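Local coordinates for ABC transporter substrate-binding protein (PDB 6TFX) that binds the opine mannopinic acid as a solute-binding protein and probably delivers it to an ABC transporter for import into the bacterium, at residues P177-A185 and L196-L204. Sequence-based numbering, arbitrary orientation. Where two conformers were deposited one is given.
Sequences PGQSVTLTA and LSKISYRFL
Val181 and Phe203 show how two antiparallel strands add side-chain contacts to their backbone bonds: the CG2 methyl of Val181 lies near CE2 and CZ of the ring, 3.7 Å from CZ, the two side chains crossing obliquely. With CG beside the backbone N of Phe203 (chi1 -64°), the ring reaches across to segment 177-185, where CD2 lies 3.5 Å from Ser180 N. Further along this buried face, Leu183 CD1 settles against the CB of Tyr201 at 4.0 Å, and the two side chains run side by side in the same direction. Leu183 CB also meets Ile199 CB at 4.2 Å.

The Val181-Tyr201 and Leu183-Ile199 pairs are each doubly hydrogen-bonded through the backbone. Leu183 N meets Ile199 O at 2.9 Å in the carbonyl plane, whereas Phe203 N sits well above the carbonyl plane of Gln179, which forms with Ser180 a classic beta bulge opposite Gln176.

The face bearing Ser180, Thr182, Ser200 and Lys198 is more polar. Thr182 CG2 rests on the Lys198 chain, 3.9 Å from CD, and one water joins Ser180 OG, Thr182 OG1 and Ser200 OG; Gln176 NE2 also hydrogen-bonds Ser180 OG.

Within this mixed sheet, strand 170-176 flanks 180-185 and strand 5-10 runs parallel to 198-203, while helix 26-35 packs on part of the apolar face, Leu31 touching Leu183 and Tyr201, and Ser27 OG and Tyr201 OH sharing a hydrogen bond; Val15 lies beside Val181 and Phe203.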
loop_
_atom_site.group_PDB
_atom_site.type_symbol
_atom_site.label_atom_id
_atom_site.label_comp_id
_atom_site.label_asym_id
_atom_site.label_seq_id
_atom_site.Cartn_x
_atom_site.Cartn_y
_atom_site.Cartn_z
ATOM N N PRO A 177 -11.749 12.477 -16.522
ATOM C CA PRO A 177 -11.335 12.983 -15.196
ATOM C C PRO A 177 -12.442 13.100 -14.150
ATOM O O PRO A 177 -13.509 13.638 -14.429
ATOM C CB PRO A 177 -10.695 14.343 -15.515
ATOM C CG PRO A 177 -10.182 14.192 -16.893
ATOM C CD PRO A 177 -11.185 13.318 -17.608
ATOM N N GLY A 178 -12.186 12.513 -12.988
ATOM C CA GLY A 178 -13.135 12.501 -11.881
ATOM C C GLY A 178 -14.364 11.632 -12.082
ATOM O O GLY A 178 -15.239 11.606 -11.218
ATOM N N GLN A 179 -14.445 10.890 -13.199
ATOM C CA GLN A 179 -15.613 10.034 -13.467
ATOM C C GLN A 179 -15.219 8.566 -13.607
ATOM O O GLN A 179 -15.807 7.705 -12.937
ATOM C CB GLN A 179 -16.369 10.487 -14.733
ATOM C CG GLN A 179 -16.924 11.909 -14.644
ATOM C CD GLN A 179 -17.888 12.216 -15.766
ATOM O OE1 GLN A 179 -19.032 11.751 -15.768
ATOM N NE2 GLN A 179 -17.467 13.019 -16.740
ATOM N N SER A 180 -14.251 8.276 -14.496
ATOM C CA SER A 180 -13.831 6.899 -14.750
ATOM C C SER A 180 -12.564 6.745 -15.561
ATOM O O SER A 180 -12.114 7.684 -16.212
ATOM C CB SER A 180 -14.945 6.133 -15.470
ATOM O OG SER A 180 -15.240 6.646 -16.765
ATOM N N VAL A 181 -12.018 5.525 -15.547
ATOM C CA VAL A 181 -10.934 5.102 -16.413
ATOM C C VAL A 181 -11.515 3.974 -17.250
ATOM O O VAL A 181 -12.147 3.060 -16.699
ATOM C CB VAL A 181 -9.674 4.620 -15.659
ATOM C CG1 VAL A 181 -8.579 4.223 -16.637
ATOM C CG2 VAL A 181 -9.173 5.685 -14.704
ATOM N N THR A 182 -11.308 4.034 -18.576
ATOM C CA THR A 182 -11.743 2.973 -19.460
ATOM C C THR A 182 -10.521 2.191 -19.826
ATOM O O THR A 182 -9.582 2.737 -20.433
ATOM C CB THR A 182 -12.439 3.513 -20.738
ATOM O OG1 THR A 182 -13.536 4.337 -20.346
ATOM C CG2 THR A 182 -12.961 2.371 -21.652
ATOM N N LEU A 183 -10.506 0.910 -19.442
ATOM C CA LEU A 183 -9.416 0.016 -19.822
ATOM C C LEU A 183 -9.934 -0.998 -20.833
ATOM O O LEU A 183 -11.107 -1.392 -20.779
ATOM C CB LEU A 183 -8.830 -0.720 -18.612
ATOM C CG LEU A 183 -8.244 0.177 -17.496
ATOM C CD1 LEU A 183 -9.287 0.451 -16.426
ATOM C CD2 LEU A 183 -7.016 -0.465 -16.887
ATOM N N THR A 184 -9.078 -1.395 -21.783
ATOM C CA THR A 184 -9.472 -2.392 -22.761
ATOM C C THR A 184 -8.465 -3.537 -22.712
ATOM O O THR A 184 -7.322 -3.346 -22.301
ATOM C CB THR A 184 -9.575 -1.786 -24.167
ATOM O OG1 THR A 184 -8.310 -1.239 -24.517
ATOM C CG2 THR A 184 -10.649 -0.723 -24.266
ATOM N N ALA A 185 -8.893 -4.727 -23.140
ATOM C CA ALA A 185 -8.015 -5.895 -23.134
ATOM C C ALA A 185 -6.833 -5.666 -24.053
ATOM O O ALA A 185 -7.000 -5.138 -25.157
ATOM C CB ALA A 185 -8.787 -7.117 -23.598
ATOM N N LEU A 196 -12.217 -10.710 -20.682
ATOM C CA LEU A 196 -12.949 -9.444 -20.610
ATOM C C LEU A 196 -12.426 -8.548 -21.732
ATOM O O LEU A 196 -11.223 -8.520 -21.984
ATOM C CB LEU A 196 -12.701 -8.732 -19.264
ATOM C CG LEU A 196 -13.158 -9.449 -17.996
ATOM C CD1 LEU A 196 -12.731 -8.653 -16.789
ATOM C CD2 LEU A 196 -14.674 -9.632 -17.968
ATOM N N SER A 197 -13.308 -7.804 -22.376
ATOM C CA SER A 197 -12.897 -6.890 -23.439
ATOM C C SER A 197 -12.676 -5.489 -22.893
ATOM O O SER A 197 -11.864 -4.743 -23.442
ATOM C CB SER A 197 -13.968 -6.850 -24.527
ATOM O OG SER A 197 -15.173 -6.394 -23.940
ATOM N N LYS A 198 -13.379 -5.134 -21.796
ATOM C CA LYS A 198 -13.312 -3.789 -21.234
ATOM C C LYS A 198 -13.553 -3.767 -19.733
ATOM O O LYS A 198 -14.296 -4.601 -19.209
ATOM C CB LYS A 198 -14.395 -2.915 -21.927
ATOM C CG LYS A 198 -14.209 -1.402 -21.791
ATOM C CD LYS A 198 -15.286 -0.628 -22.555
ATOM C CE LYS A 198 -16.258 0.012 -21.608
ATOM N NZ LYS A 198 -17.105 1.030 -22.290
ATOM N N ILE A 199 -12.926 -2.800 -19.057
ATOM C CA ILE A 199 -13.138 -2.505 -17.646
ATOM C C ILE A 199 -13.534 -1.032 -17.578
ATOM O O ILE A 199 -12.807 -0.179 -18.098
ATOM C CB ILE A 199 -11.913 -2.770 -16.737
ATOM C CG1 ILE A 199 -11.433 -4.244 -16.837
ATOM C CG2 ILE A 199 -12.212 -2.382 -15.267
ATOM C CD1 ILE A 199 -10.013 -4.443 -16.257
ATOM N N SER A 200 -14.679 -0.743 -16.953
ATOM C CA SER A 200 -15.113 0.634 -16.697
ATOM C C SER A 200 -14.857 0.816 -15.198
ATOM O O SER A 200 -15.542 0.215 -14.363
ATOM C CB SER A 200 -16.588 0.826 -17.049
ATOM O OG SER A 200 -16.979 2.155 -16.728
ATOM N N TYR A 201 -13.793 1.555 -14.868
ATOM C CA TYR A 201 -13.315 1.755 -13.502
ATOM C C TYR A 201 -13.863 3.093 -13.048
ATOM O O TYR A 201 -13.366 4.145 -13.451
ATOM C CB TYR A 201 -11.790 1.722 -13.538
ATOM C CG TYR A 201 -11.109 1.745 -12.190
ATOM C CD1 TYR A 201 -10.741 2.947 -11.596
ATOM C CD2 TYR A 201 -10.748 0.561 -11.551
ATOM C CE1 TYR A 201 -10.045 2.976 -10.392
ATOM C CE2 TYR A 201 -10.025 0.576 -10.354
ATOM C CZ TYR A 201 -9.698 1.786 -9.765
ATOM O OH TYR A 201 -8.997 1.826 -8.587
ATOM N N ARG A 202 -14.937 3.038 -12.261
ATOM C CA ARG A 202 -15.704 4.213 -11.838
ATOM C C ARG A 202 -15.302 4.797 -10.494
ATOM O O ARG A 202 -15.255 4.069 -9.498
ATOM C CB ARG A 202 -17.200 3.887 -11.828
ATOM C CG ARG A 202 -17.775 3.627 -13.220
ATOM C CD ARG A 202 -19.289 3.483 -13.198
ATOM N NE ARG A 202 -19.966 4.698 -12.736
ATOM C CZ ARG A 202 -21.221 4.735 -12.289
ATOM N NH1 ARG A 202 -21.954 3.628 -12.251
ATOM N NH2 ARG A 202 -21.749 5.879 -11.877
ATOM N N PHE A 203 -15.101 6.130 -10.465
ATOM C CA PHE A 203 -14.759 6.875 -9.252
ATOM C C PHE A 203 -16.042 7.222 -8.516
ATOM O O PHE A 203 -16.843 8.038 -8.994
ATOM C CB PHE A 203 -13.950 8.128 -9.602
ATOM C CG PHE A 203 -12.624 7.766 -10.228
ATOM C CD1 PHE A 203 -11.678 7.039 -9.515
ATOM C CD2 PHE A 203 -12.318 8.159 -11.525
ATOM C CE1 PHE A 203 -10.457 6.695 -10.097
ATOM C CE2 PHE A 203 -11.094 7.825 -12.101
ATOM C CZ PHE A 203 -10.178 7.081 -11.390
ATOM N N LEU A 204 -16.321 6.483 -7.440
ATOM C CA LEU A 204 -17.554 6.675 -6.674
ATOM C C LEU A 204 -17.191 6.748 -5.212
ATOM O O LEU A 204 -17.469 5.819 -4.444
ATOM C CB LEU A 204 -18.571 5.536 -6.950
ATOM C CG LEU A 204 -19.202 5.537 -8.345
ATOM C CD1 LEU A 204 -19.783 4.182 -8.682
ATOM C CD2 LEU A 204 -20.306 6.611 -8.463
HETATM O O HOH W 1 -18.149 7.729 -11.624
HETATM O O HOH W 2 -15.526 3.936 -18.459
#